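Local coordinates for protein glutathione S-transferase (Sphingomonas paucimobilis, PDB 1F2E) that binds glutathione and probably transfers it to electrophilic substrates, as members of the glutathione S-transferase superfamily do, at residues A[105-109]-A[161-165]. Sequence-based numbering, arbitrary orientation.
With GSH (glutathione), chain E.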
ATOM      1  N   PHE A 105      -2.504  -8.023  -2.957  1.00 15.83           N
ATOM      2  CA  PHE A 105      -3.276  -9.134  -2.427  1.00 14.59           C
ATOM      3  C   PHE A 105      -4.653  -8.751  -1.889  1.00 15.13           C
ATOM      4  O   PHE A 105      -5.669  -9.290  -2.335  1.00 14.32           O
ATOM      5  CB  PHE A 105      -2.474  -9.858  -1.349  1.00 11.40           C
ATOM      6  CG  PHE A 105      -2.968 -11.242  -1.057  1.00 13.17           C
ATOM      7  CD1 PHE A 105      -3.435 -12.059  -2.086  1.00 14.31           C
ATOM      8  CD2 PHE A 105      -2.946 -11.745   0.236  1.00 11.76           C
ATOM      9  CE1 PHE A 105      -3.872 -13.357  -1.826  1.00 10.67           C
ATOM     10  CE2 PHE A 105      -3.378 -13.039   0.504  1.00 11.31           C
ATOM     11  CZ  PHE A 105      -3.842 -13.846  -0.529  1.00 11.80           C
ATOM     12  N   HIS A 106      -4.690  -7.830  -0.929  1.00 15.29           N
ATOM     13  CA  HIS A 106      -5.952  -7.402  -0.331  1.00 14.93           C
ATOM     14  C   HIS A 106      -6.924  -6.898  -1.394  1.00 16.92           C
ATOM     15  O   HIS A 106      -8.113  -7.225  -1.370  1.00 16.90           O
ATOM     16  CB  HIS A 106      -5.689  -6.303   0.710  1.00 17.12           C
ATOM     17  CG  HIS A 106      -6.909  -5.855   1.455  1.00 19.79           C
ATOM     18  ND1 HIS A 106      -6.846  -4.985   2.525  1.00 22.31           N
ATOM     19  CD2 HIS A 106      -8.224  -6.125   1.268  1.00 18.40           C
ATOM     20  CE1 HIS A 106      -8.068  -4.736   2.961  1.00 20.67           C
ATOM     21  NE2 HIS A 106      -8.923  -5.415   2.215  1.00 19.60           N
ATOM     22  N   LYS A 107      -6.412  -6.117  -2.338  1.00 15.82           N
ATOM     23  CA  LYS A 107      -7.255  -5.562  -3.387  1.00 17.26           C
ATOM     24  C   LYS A 107      -7.828  -6.582  -4.359  1.00 18.86           C
ATOM     25  O   LYS A 107      -8.892  -6.353  -4.938  1.00 18.78           O
ATOM     26  CB  LYS A 107      -6.496  -4.462  -4.132  1.00 17.59           C
ATOM     27  CG  LYS A 107      -6.318  -3.217  -3.269  1.00 20.73           C
ATOM     28  CD  LYS A 107      -7.680  -2.774  -2.718  1.00 23.93           C
ATOM     29  CE  LYS A 107      -7.585  -1.559  -1.805  1.00 28.10           C
ATOM     30  NZ  LYS A 107      -8.940  -1.052  -1.422  1.00 28.15           N
ATOM     31  N   ALA A 108      -7.147  -7.713  -4.521  1.00 18.29           N
ATOM     32  CA  ALA A 108      -7.624  -8.759  -5.423  1.00 19.00           C
ATOM     33  C   ALA A 108      -8.941  -9.372  -4.942  1.00 19.82           C
ATOM     34  O   ALA A 108      -9.701  -9.924  -5.742  1.00 20.56           O
ATOM     35  CB  ALA A 108      -6.565  -9.850  -5.565  1.00 18.17           C
ATOM     36  N   PHE A 109      -9.202  -9.264  -3.639  1.00 20.17           N
ATOM     37  CA  PHE A 109     -10.414  -9.799  -3.006  1.00 20.14           C
ATOM     38  C   PHE A 109     -11.654  -8.921  -3.166  1.00 22.06           C
ATOM     39  O   PHE A 109     -12.766  -9.427  -3.287  1.00 22.16           O
ATOM     40  CB  PHE A 109     -10.200  -9.972  -1.496  1.00 18.21           C
ATOM     41  CG  PHE A 109      -9.349 -11.148  -1.121  1.00 16.69           C
ATOM     42  CD1 PHE A 109      -9.919 -12.408  -0.942  1.00 16.01           C
ATOM     43  CD2 PHE A 109      -7.982 -10.997  -0.935  1.00 14.93           C
ATOM     44  CE1 PHE A 109      -9.144 -13.497  -0.584  1.00 16.46           C
ATOM     45  CE2 PHE A 109      -7.186 -12.087  -0.572  1.00 18.15           C
ATOM     46  CZ  PHE A 109      -7.769 -13.339  -0.397  1.00 18.20           C
ATOM     47  N   MET A 161      -5.478 -12.321   5.823  1.00 15.92           N
ATOM     48  CA  MET A 161      -5.951 -12.411   4.449  1.00 15.69           C
ATOM     49  C   MET A 161      -6.083 -13.857   3.997  1.00 15.44           C
ATOM     50  O   MET A 161      -6.918 -14.177   3.156  1.00 14.75           O
ATOM     51  CB  MET A 161      -5.005 -11.643   3.522  1.00 14.31           C
ATOM     52  CG  MET A 161      -4.995 -10.134   3.788  1.00 17.46           C
ATOM     53  SD  MET A 161      -4.092  -9.166   2.542  1.00 20.48           S
ATOM     54  CE  MET A 161      -3.901  -7.659   3.389  1.00 20.43           C
ATOM     55  N   LEU A 162      -5.264 -14.730   4.569  1.00 14.86           N
ATOM     56  CA  LEU A 162      -5.314 -16.146   4.221  1.00 15.54           C
ATOM     57  C   LEU A 162      -6.572 -16.784   4.795  1.00 14.61           C
ATOM     58  O   LEU A 162      -6.906 -17.933   4.481  1.00 13.03           O
ATOM     59  CB  LEU A 162      -4.059 -16.864   4.731  1.00 14.61           C
ATOM     60  CG  LEU A 162      -2.769 -16.389   4.043  1.00 14.81           C
ATOM     61  CD1 LEU A 162      -1.545 -17.034   4.695  1.00 13.28           C
ATOM     62  CD2 LEU A 162      -2.833 -16.737   2.560  1.00 13.49           C
ATOM     63  N   GLY A 163      -7.278 -16.025   5.625  1.00 15.05           N
ATOM     64  CA  GLY A 163      -8.506 -16.527   6.214  1.00 13.68           C
ATOM     65  C   GLY A 163      -9.722 -16.251   5.339  1.00 14.39           C
ATOM     66  O   GLY A 163     -10.831 -16.666   5.673  1.00 13.65           O
ATOM     67  N   TRP A 164      -9.523 -15.571   4.212  1.00 14.65           N
ATOM     68  CA  TRP A 164     -10.637 -15.237   3.319  1.00 15.70           C
ATOM     69  C   TRP A 164     -10.958 -16.170   2.145  1.00 15.84           C
ATOM     70  O   TRP A 164     -12.124 -16.441   1.875  1.00 17.22           O
ATOM     71  CB  TRP A 164     -10.454 -13.830   2.746  1.00 15.64           C
ATOM     72  CG  TRP A 164     -10.316 -12.746   3.775  1.00 19.90           C
ATOM     73  CD1 TRP A 164     -10.867 -12.719   5.030  1.00 19.47           C
ATOM     74  CD2 TRP A 164      -9.637 -11.496   3.608  1.00 19.10           C
ATOM     75  NE1 TRP A 164     -10.572 -11.526   5.650  1.00 19.84           N
ATOM     76  CE2 TRP A 164      -9.821 -10.758   4.801  1.00 20.96           C
ATOM     77  CE3 TRP A 164      -8.890 -10.927   2.565  1.00 18.95           C
ATOM     78  CZ2 TRP A 164      -9.286  -9.472   4.981  1.00 23.38           C
ATOM     79  CZ3 TRP A 164      -8.354  -9.649   2.742  1.00 22.13           C
ATOM     80  CH2 TRP A 164      -8.559  -8.936   3.944  1.00 21.99           C
ATOM     81  N   PRO A 165      -9.938 -16.659   1.423  1.00 15.84           N
ATOM     82  CA  PRO A 165     -10.137 -17.550   0.270  1.00 16.07           C
ATOM     83  C   PRO A 165     -11.241 -18.600   0.349  1.00 16.29           C
ATOM     84  O   PRO A 165     -12.150 -18.612  -0.480  1.00 16.60           O
ATOM     85  CB  PRO A 165      -8.757 -18.173   0.082  1.00 15.28           C
ATOM     86  CG  PRO A 165      -7.859 -17.013   0.387  1.00 17.91           C
ATOM     87  CD  PRO A 165      -8.499 -16.444   1.663  1.00 16.63           C
TER
HETATM   88  N1  GSH E 210      -6.131   0.369   1.961  1.00 21.92           N
HETATM   89  CA1 GSH E 210      -6.806   0.373   3.258  1.00 23.38           C
HETATM   90  C1  GSH E 210      -5.890  -0.185   4.398  1.00 22.68           C
HETATM   91  O11 GSH E 210      -4.728  -0.585   4.103  1.00 22.93           O
HETATM   92  O12 GSH E 210      -6.360  -0.202   5.577  1.00 25.61           O
HETATM   93  CB1 GSH E 210      -8.088  -0.469   3.062  1.00 21.68           C
HETATM   94  CG1 GSH E 210      -9.106  -0.567   4.217  1.00 25.87           C
HETATM   95  CD1 GSH E 210     -10.314  -1.417   3.829  1.00 26.76           C
HETATM   96  OE1 GSH E 210     -10.371  -1.993   2.739  1.00 27.55           O
HETATM   97  N2  GSH E 210     -11.299  -1.477   4.740  1.00 28.83           N
HETATM   98  CA2 GSH E 210     -12.555  -2.225   4.563  1.00 32.95           C
HETATM   99  C2  GSH E 210     -13.726  -1.353   4.946  1.00 31.32           C
HETATM  100  O2  GSH E 210     -13.733  -0.782   6.043  1.00 30.40           O
HETATM  101  CB2 GSH E 210     -12.607  -3.475   5.449  1.00 34.54           C
HETATM  102  SG2 GSH E 210     -11.377  -4.736   5.126  1.00 41.21           S
HETATM  103  N3  GSH E 210     -14.711  -1.236   4.052  1.00 33.11           N
HETATM  104  CA3 GSH E 210     -15.886  -0.402   4.320  1.00 37.08           C
HETATM  105  C3  GSH E 210     -17.160  -1.151   4.089  1.00 40.07           C
HETATM  106  O31 GSH E 210     -17.088  -2.399   3.897  1.00 43.55           O
HETATM  107  O32 GSH E 210     -18.228  -0.479   4.105  1.00 41.66           O
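Phe109 and Trp164 form an edge-to-face aromatic pair: the six-membered ring of the indole turns its edge to the phenyl face, with centroids 5.0 Å apart and planes at 81°. Trp164 CE3 stands over the middle of the phenyl ring, 3.6 Å from Phe109 CD2, while Trp164 CB sits above Phe109 CE1 on that same face. His106 completes the aromatic cluster, meeting the same six-membered ring at CZ3 and CH2. Its imidazole meets the six-membered ring obliquely, planes at 53°, and Trp164 CH2 lies over one imidazole face, offset toward the rim.

The two segments join helix 89-113 to the loop that follows helix 153-161, within the all-helical C-terminal domain of the glutathione S-transferase fold. The chain leaves helix 153-161 through a type I beta turn from Met161 to Trp164, closed by a hydrogen bond from Trp164 N to Met161 O, 3.1 Å. His106 belongs to the glutathione pocket: its CE1 lies 3.6 Å from OE1 of the ligand, and its side chain touches Cys10, to which glutathione can bind covalently. Trp164 also touches Cys10 and packs edge-to-face with Phe113.

Sulfur and aliphatic contacts fill in around the rings. Met161 runs extended beyond CG (chi2 -171°), which carries SD past Phe105 in a Met-aromatic contact, 3.6 Å from Phe105 CD2, and brings CE to 3.5 Å from His106 CB. Pro165 CG abuts the edge of the Phe109 ring at CZ, near its plane. A leucine in place of Phe109 would probably leave the indole edge without an aromatic face and open a gap beside Pro165. Outside the two segments, Leu133 and Leu136 of helix 119-141 pack on Phe105, and Val129 of the same helix on Phe109.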